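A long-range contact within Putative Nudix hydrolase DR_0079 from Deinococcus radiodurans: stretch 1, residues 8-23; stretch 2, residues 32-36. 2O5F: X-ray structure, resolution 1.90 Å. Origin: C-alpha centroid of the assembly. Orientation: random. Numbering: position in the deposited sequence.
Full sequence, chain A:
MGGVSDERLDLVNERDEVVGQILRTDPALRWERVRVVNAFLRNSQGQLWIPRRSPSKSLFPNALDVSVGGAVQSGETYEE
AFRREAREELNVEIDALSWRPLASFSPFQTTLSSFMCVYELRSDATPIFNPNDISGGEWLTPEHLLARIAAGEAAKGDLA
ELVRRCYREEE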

ATOM      1  N   ARG A   8      -4.866 -10.348  14.209  1.00 36.96           N
ATOM      2  CA  ARG A   8      -6.314 -10.382  14.026  1.00 35.31           C
ATOM      3  C   ARG A   8      -6.754  -9.222  13.136  1.00 32.39           C
ATOM      4  O   ARG A   8      -6.291  -8.095  13.300  1.00 30.87           O
ATOM      5  N   LEU A   9      -7.653  -9.506  12.198  1.00 30.21           N
ATOM      6  CA  LEU A   9      -8.145  -8.494  11.270  1.00 28.09           C
ATOM      7  C   LEU A   9      -9.654  -8.326  11.384  1.00 28.28           C
ATOM      8  O   LEU A   9     -10.366  -9.252  11.789  1.00 28.51           O
ATOM      9  N   ASP A  10     -10.140  -7.142  11.030  1.00 26.34           N
ATOM     10  CA  ASP A  10     -11.575  -6.872  11.055  1.00 26.17           C
ATOM     11  C   ASP A  10     -12.176  -7.388   9.745  1.00 24.27           C
ATOM     12  O   ASP A  10     -11.554  -7.284   8.693  1.00 24.70           O
ATOM     13  N   LEU A  11     -13.371  -7.966   9.824  1.00 23.81           N
ATOM     14  CA  LEU A  11     -14.073  -8.447   8.641  1.00 22.53           C
ATOM     15  C   LEU A  11     -15.034  -7.321   8.262  1.00 21.59           C
ATOM     16  O   LEU A  11     -15.675  -6.732   9.133  1.00 22.88           O
ATOM     17  N   VAL A  12     -15.129  -7.016   6.972  1.00 20.56           N
ATOM     18  CA  VAL A  12     -16.011  -5.946   6.518  1.00 23.00           C
ATOM     19  C   VAL A  12     -16.920  -6.410   5.390  1.00 23.63           C
ATOM     20  O   VAL A  12     -16.592  -7.355   4.666  1.00 23.80           O
ATOM     21  N   ASN A  13     -18.070  -5.749   5.260  1.00 25.03           N
ATOM     22  CA  ASN A  13     -19.034  -6.069   4.208  1.00 26.52           C
ATOM     23  C   ASN A  13     -18.799  -5.184   2.985  1.00 26.15           C
ATOM     24  O   ASN A  13     -17.816  -4.447   2.924  1.00 25.99           O
ATOM     25  N   GLU A  14     -19.711  -5.258   2.019  1.00 27.25           N
ATOM     26  CA  GLU A  14     -19.615  -4.465   0.797  1.00 29.89           C
ATOM     27  C   GLU A  14     -19.566  -2.958   1.011  1.00 29.36           C
ATOM     28  O   GLU A  14     -19.085  -2.215   0.153  1.00 27.75           O
ATOM     29  N   ARG A  15     -20.086  -2.508   2.145  1.00 29.24           N
ATOM     30  CA  ARG A  15     -20.112  -1.082   2.470  1.00 30.25           C
ATOM     31  C   ARG A  15     -18.907  -0.685   3.323  1.00 28.09           C
ATOM     32  O   ARG A  15     -18.802   0.456   3.783  1.00 26.27           O
ATOM     33  N   ASP A  16     -18.000  -1.635   3.522  1.00 25.75           N
ATOM     34  CA  ASP A  16     -16.807  -1.429   4.332  1.00 26.42           C
ATOM     35  C   ASP A  16     -17.209  -1.193   5.780  1.00 26.00           C
ATOM     36  O   ASP A  16     -16.644  -0.347   6.473  1.00 26.55           O
ATOM     37  N   GLU A  17     -18.209  -1.949   6.222  1.00 25.99           N
ATOM     38  CA  GLU A  17     -18.692  -1.879   7.593  1.00 26.25           C
ATOM     39  C   GLU A  17     -18.201  -3.146   8.274  1.00 25.05           C
ATOM     40  O   GLU A  17     -18.271  -4.225   7.696  1.00 24.05           O
ATOM     41  N   VAL A  18     -17.699  -3.006   9.495  1.00 25.27           N
ATOM     42  CA  VAL A  18     -17.187  -4.142  10.253  1.00 26.00           C
ATOM     43  C   VAL A  18     -18.304  -5.084  10.687  1.00 25.29           C
ATOM     44  O   VAL A  18     -19.277  -4.655  11.304  1.00 24.97           O
ATOM     45  N   VAL A  19     -18.142  -6.367  10.376  1.00 25.07           N
ATOM     46  CA  VAL A  19     -19.135  -7.386  10.711  1.00 25.64           C
ATOM     47  C   VAL A  19     -18.551  -8.577  11.474  1.00 24.34           C
ATOM     48  O   VAL A  19     -19.224  -9.593  11.652  1.00 25.60           O
ATOM     49  N   GLY A  20     -17.303  -8.456  11.913  1.00 22.16           N
ATOM     50  CA  GLY A  20     -16.667  -9.541  12.647  1.00 22.29           C
ATOM     51  C   GLY A  20     -15.151  -9.434  12.577  1.00 21.97           C
ATOM     52  O   GLY A  20     -14.629  -8.409  12.151  1.00 21.71           O
ATOM     53  N   GLN A  21     -14.455 -10.488  12.999  1.00 22.92           N
ATOM     54  CA  GLN A  21     -12.995 -10.527  12.977  1.00 24.13           C
ATOM     55  C   GLN A  21     -12.491 -11.873  12.483  1.00 24.61           C
ATOM     56  O   GLN A  21     -13.223 -12.864  12.483  1.00 23.65           O
ATOM     57  N   ILE A  22     -11.228 -11.911  12.074  1.00 24.30           N
ATOM     58  CA  ILE A  22     -10.638 -13.144  11.589  1.00 25.62           C
ATOM     59  C   ILE A  22      -9.123 -13.098  11.763  1.00 26.91           C
ATOM     60  O   ILE A  22      -8.511 -12.030  11.703  1.00 24.22           O
ATOM     61  N   LEU A  23      -8.532 -14.262  12.007  1.00 25.78           N
ATOM     62  CA  LEU A  23      -7.093 -14.352  12.163  1.00 28.75           C
ATOM     63  C   LEU A  23      -6.448 -14.256  10.789  1.00 28.08           C
ATOM     64  O   LEU A  23      -6.925 -14.845   9.817  1.00 27.81           O
ATOM     65  N   GLU A  32     -10.992  -9.895  -0.045  1.00 22.09           N
ATOM     66  CA  GLU A  32     -12.059  -8.955  -0.384  1.00 24.25           C
ATOM     67  C   GLU A  32     -12.948  -8.665   0.828  1.00 23.12           C
ATOM     68  O   GLU A  32     -13.844  -7.811   0.772  1.00 22.87           O
ATOM     69  N   ARG A  33     -12.698  -9.381   1.920  1.00 23.54           N
ATOM     70  CA  ARG A  33     -13.474  -9.206   3.144  1.00 24.82           C
ATOM     71  C   ARG A  33     -12.685  -8.504   4.245  1.00 24.07           C
ATOM     72  O   ARG A  33     -13.125  -8.450   5.393  1.00 22.98           O
ATOM     73  N   VAL A  34     -11.513  -7.975   3.893  1.00 21.90           N
ATOM     74  CA  VAL A  34     -10.684  -7.258   4.860  1.00 21.72           C
ATOM     75  C   VAL A  34     -10.167  -5.933   4.304  1.00 21.70           C
ATOM     76  O   VAL A  34     -10.327  -5.636   3.113  1.00 20.78           O
ATOM     77  N   ARG A  35      -9.544  -5.145   5.178  1.00 22.40           N
ATOM     78  CA  ARG A  35      -9.023  -3.828   4.816  1.00 22.62           C
ATOM     79  C   ARG A  35      -7.494  -3.740   4.849  1.00 21.74           C
ATOM     80  O   ARG A  35      -6.837  -4.317   5.718  1.00 19.38           O
ATOM     81  N   VAL A  36      -6.937  -3.029   3.876  1.00 18.80           N
ATOM     82  CA  VAL A  36      -5.497  -2.812   3.801  1.00 18.21           C
ATOM     83  C   VAL A  36      -5.256  -1.334   3.506  1.00 17.97           C
ATOM     84  O   VAL A  36      -6.181  -0.605   3.152  1.00 20.81           O
TER

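Stretch 1 is a hairpin, with strands 8-12 and 18-23 joined by a loop, residues 13-17, that contains a type I turn from Asn13 to Asp16. Stretch 2 comes nearest the first strand at Leu11 and Val12, which pair in CA register with Val34 and Arg33. The two stretches bury 434 Å² between them, both sides summed.

One direct backbone hydrogen bond joins them. Val12 N donates to Arg33 O at 2.9 Å, with an angle of 163° at the hydrogen. The same carbonyl also receives a CA-H...O contact, with Leu11 CA 3.4 Å from Arg33 O. Arg33 O is therefore approached by two neighbouring residues of the strand.

Waters carry the pairing further on. Water 1 donates to Asp10 O at 2.7 Å and accepts from Arg35 N at 2.8 Å. Water 3 donates to both Val12 O (2.9 Å) and Glu32 O (2.8 Å). These waters satisfy backbone groups that the two stretches do not join directly.

Arg35 has the largest covered area, 113 Å². Its CA-to-CB bond points toward stretch 1, and its chi1 to chi3 are m, t, m. The guanidinium has Val12 CG1 over one face, and Asp16 O lies at its edge, near its plane. Val12 also points toward stretch 2, with chi1 m, and its CG1 is 3.6 Å from Arg35 CD. Val18, chi1 t, adds a van der Waals contact, with Val18 CG2 3.8 Å from Arg35 NH2.

Arg35 NH1 forms a salt bridge with Asp16 OD1 at 3.5 Å, which includes a weak hydrogen bond. Asp16 OD1 is modelled too close to a neighbouring atom, so its position is less sure. Asp16 has chi1 t; its CA-to-CB bond is sideways, but the carboxylate comes nearer to stretch 2. Its other oxygen, OD2, is satisfied elsewhere in the structure.

Asp10, chi1 m, meets Arg35 differently. Asp10 OD1 is 4.3 Å from Arg35 NH2 and lies well out of the guanidinium plane, so the charges are near but no N-H points at the oxygen. Water 2 bridges them instead, donating to Asp10 OD1 and accepting from Arg35 NH2, both at 2.9 Å. Asp10 OD2 accepts from Gln21 NE2 at 2.8 Å, within the hairpin.

Val34, chi1 m, points away overall, yet its CG1 lies among three apolar side chains. Val34 CG1 is 4.4 Å from Leu9 CD1, 4.4 Å from Ile22 CG2 and 4.5 Å from Leu11 CD2. Leu9 (m, t) and Ile22 (t, t) point toward stretch 2. Leu11 (m, t) points away overall, but its end comes nearer, and its CD2 is 4.2 Å from Arg33 CB. The Arg33 side chain (m, t, t) leads away at its end.

Asn13 ties the loop together with its side chain. Asn13 OD1 accepts from Arg15 N at 2.7 Å and Glu17 N at 2.9 Å. Asn13 ND2 donates to Glu17 OE2 at 2.9 Å.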

ATOM      1  CB  ARG A   8      -7.024 -10.300  15.377  1.00 38.62           C
ATOM      2  CG  ARG A   8      -8.506 -10.611  15.310  1.00 42.70           C
ATOM      3  CD  ARG A   8      -9.032 -11.011  16.681  1.00 46.23           C
ATOM      4  NE  ARG A   8      -8.310 -12.171  17.199  1.00 49.92           N
ATOM      5  CZ  ARG A   8      -8.581 -12.764  18.358  1.00 52.36           C
ATOM      6  NH1 ARG A   8      -9.565 -12.307  19.124  1.00 53.90           N
ATOM      7  NH2 ARG A   8      -7.866 -13.813  18.754  1.00 52.59           N
ATOM      8  CB  LEU A   9      -7.803  -8.897   9.832  1.00 28.23           C
ATOM      9  CG  LEU A   9      -6.360  -9.333   9.569  1.00 28.20           C
ATOM     10  CD1 LEU A   9      -6.208  -9.795   8.129  1.00 26.16           C
ATOM     11  CD2 LEU A   9      -5.428  -8.185   9.880  1.00 27.86           C
ATOM     12  CB  ASP A  10     -11.840  -5.361  11.168  1.00 26.69           C
ATOM     13  CG  ASP A  10     -11.809  -4.858  12.602  1.00 28.92           C
ATOM     14  OD1 ASP A  10     -11.560  -3.644  12.796  1.00 28.76           O
ATOM     15  OD2 ASP A  10     -12.052  -5.663  13.530  1.00 26.71           O
ATOM     16  CB  LEU A  11     -14.869  -9.723   8.947  1.00 23.57           C
ATOM     17  CG  LEU A  11     -14.105 -11.039   9.105  1.00 26.56           C
ATOM     18  CD1 LEU A  11     -15.034 -12.107   9.683  1.00 25.90           C
ATOM     19  CD2 LEU A  11     -13.547 -11.480   7.749  1.00 25.67           C
ATOM     20  CB  VAL A  12     -15.189  -4.710   6.038  1.00 21.08           C
ATOM     21  CG1 VAL A  12     -14.359  -4.163   7.179  1.00 22.35           C
ATOM     22  CG2 VAL A  12     -14.295  -5.097   4.865  1.00 22.96           C
ATOM     23  CB  ASN A  13     -20.482  -5.883   4.703  1.00 26.65           C
ATOM     24  CG  ASN A  13     -20.789  -4.447   5.125  1.00 27.64           C
ATOM     25  OD1 ASN A  13     -20.169  -3.495   4.658  1.00 26.89           O
ATOM     26  ND2 ASN A  13     -21.771  -4.295   6.002  1.00 28.57           N
ATOM     27  CB  GLU A  14     -20.779  -4.788  -0.144  1.00 33.60           C
ATOM     28  CG  GLU A  14     -20.574  -6.025  -0.988  1.00 39.60           C
ATOM     29  CD  GLU A  14     -20.689  -7.319  -0.208  1.00 42.80           C
ATOM     30  OE1 GLU A  14     -20.325  -8.375  -0.777  1.00 41.65           O
ATOM     31  OE2 GLU A  14     -21.152  -7.288   0.956  1.00 47.17           O
ATOM     32  CB  ARG A  15     -21.400  -0.751   3.229  1.00 34.92           C
ATOM     33  CG  ARG A  15     -22.684  -0.909   2.427  1.00 41.10           C
ATOM     34  CD  ARG A  15     -22.772   0.136   1.327  1.00 46.47           C
ATOM     35  NE  ARG A  15     -24.120   0.273   0.767  1.00 49.85           N
ATOM     36  CZ  ARG A  15     -24.777  -0.689   0.124  1.00 50.66           C
ATOM     37  NH1 ARG A  15     -24.222  -1.878  -0.050  1.00 52.72           N
ATOM     38  NH2 ARG A  15     -25.991  -0.458  -0.355  1.00 51.59           N
ATOM     39  CB  ASP A  16     -15.968  -0.254   3.810  1.00 28.59           C
ATOM     40  CG  ASP A  16     -14.591  -0.193   4.457  1.00 30.19           C
ATOM     41  OD1 ASP A  16     -14.038  -1.263   4.778  1.00 31.56           O
ATOM     42  OD2 ASP A  16     -14.050   0.915   4.640  1.00 31.66           O
ATOM     43  CB  GLU A  17     -20.222  -1.828   7.622  1.00 28.00           C
ATOM     44  CG  GLU A  17     -20.798  -0.530   7.083  1.00 31.80           C
ATOM     45  CD  GLU A  17     -22.278  -0.617   6.764  1.00 36.02           C
ATOM     46  OE1 GLU A  17     -22.895   0.450   6.549  1.00 39.45           O
ATOM     47  OE2 GLU A  17     -22.827  -1.743   6.707  1.00 37.45           O
ATOM     48  CB  VAL A  18     -16.434  -3.668  11.510  1.00 26.52           C
ATOM     49  CG1 VAL A  18     -15.881  -4.866  12.272  1.00 25.84           C
ATOM     50  CG2 VAL A  18     -15.308  -2.720  11.107  1.00 26.88           C
ATOM     51  CB  VAL A  19     -19.816  -7.929   9.437  1.00 24.78           C
ATOM     52  CG1 VAL A  19     -20.566  -6.808   8.727  1.00 27.62           C
ATOM     53  CG2 VAL A  19     -18.770  -8.530   8.506  1.00 26.58           C
ATOM     54  CB  GLN A  21     -12.409 -10.285  14.374  1.00 27.81           C
ATOM     55  CG  GLN A  21     -12.391  -8.846  14.857  1.00 27.88           C
ATOM     56  CD  GLN A  21     -13.764  -8.340  15.246  1.00 31.97           C
ATOM     57  OE1 GLN A  21     -14.541  -9.050  15.894  1.00 32.98           O
ATOM     58  NE2 GLN A  21     -14.062  -7.097  14.881  1.00 28.79           N
ATOM     59  CB  ILE A  22     -10.989 -13.374  10.097  1.00 25.89           C
ATOM     60  CG1 ILE A  22     -10.486 -14.749   9.643  1.00 26.00           C
ATOM     61  CG2 ILE A  22     -10.359 -12.282   9.231  1.00 25.47           C
ATOM     62  CD1 ILE A  22     -10.907 -15.102   8.241  1.00 27.15           C
ATOM     63  CB  LEU A  23      -6.706 -15.673  12.829  1.00 30.63           C
ATOM     64  CG  LEU A  23      -7.067 -15.815  14.307  1.00 32.84           C
ATOM     65  CD1 LEU A  23      -6.804 -17.244  14.760  1.00 35.63           C
ATOM     66  CD2 LEU A  23      -6.250 -14.828  15.132  1.00 35.94           C
ATOM     67  CB  GLU A  32     -12.919  -9.510  -1.525  1.00 25.44           C
ATOM     68  CG  GLU A  32     -13.603 -10.830  -1.191  1.00 27.45           C
ATOM     69  CD  GLU A  32     -12.836 -12.048  -1.683  1.00 32.42           C
ATOM     70  OE1 GLU A  32     -11.583 -12.015  -1.718  1.00 32.82           O
ATOM     71  OE2 GLU A  32     -13.500 -13.054  -2.014  1.00 34.12           O
ATOM     72  CB  ARG A  33     -13.977 -10.565   3.640  1.00 27.34           C
ATOM     73  CG  ARG A  33     -14.936 -11.234   2.677  1.00 30.10           C
ATOM     74  CD  ARG A  33     -15.340 -12.617   3.155  1.00 34.90           C
ATOM     75  NE  ARG A  33     -16.269 -13.247   2.222  1.00 38.24           N
ATOM     76  CZ  ARG A  33     -16.728 -14.489   2.351  1.00 41.39           C
ATOM     77  NH1 ARG A  33     -16.342 -15.240   3.378  1.00 41.34           N
ATOM     78  NH2 ARG A  33     -17.569 -14.983   1.452  1.00 41.00           N
ATOM     79  CB  VAL A  34      -9.482  -8.106   5.338  1.00 23.31           C
ATOM     80  CG1 VAL A  34      -9.985  -9.396   5.988  1.00 21.65           C
ATOM     81  CG2 VAL A  34      -8.548  -8.420   4.174  1.00 21.63           C
ATOM     82  CB  ARG A  35      -9.621  -2.765   5.757  1.00 23.76           C
ATOM     83  CG  ARG A  35     -11.127  -2.929   5.955  1.00 26.76           C
ATOM     84  CD  ARG A  35     -11.868  -1.676   6.439  1.00 31.66           C
ATOM     85  NE  ARG A  35     -11.729  -1.414   7.860  1.00 33.54           N
ATOM     86  CZ  ARG A  35     -12.623  -0.759   8.603  1.00 32.98           C
ATOM     87  NH1 ARG A  35     -13.749  -0.282   8.074  1.00 32.26           N
ATOM     88  NH2 ARG A  35     -12.389  -0.584   9.892  1.00 31.87           N
ATOM     89  CB  VAL A  36      -4.836  -3.648   2.669  1.00 18.41           C
ATOM     90  CG1 VAL A  36      -5.052  -5.138   2.926  1.00 18.34           C
ATOM     91  CG2 VAL A  36      -5.409  -3.248   1.310  1.00 20.79           C
TER
HETATM   92  O   HOH W   1      -9.758  -5.418   7.952  1.00 25.44           O
HETATM   93  O   HOH W   2     -10.033  -2.095  10.816  1.00 26.47           O
HETATM   94  O   HOH W   3     -16.436  -7.867   1.827  1.00 21.25           O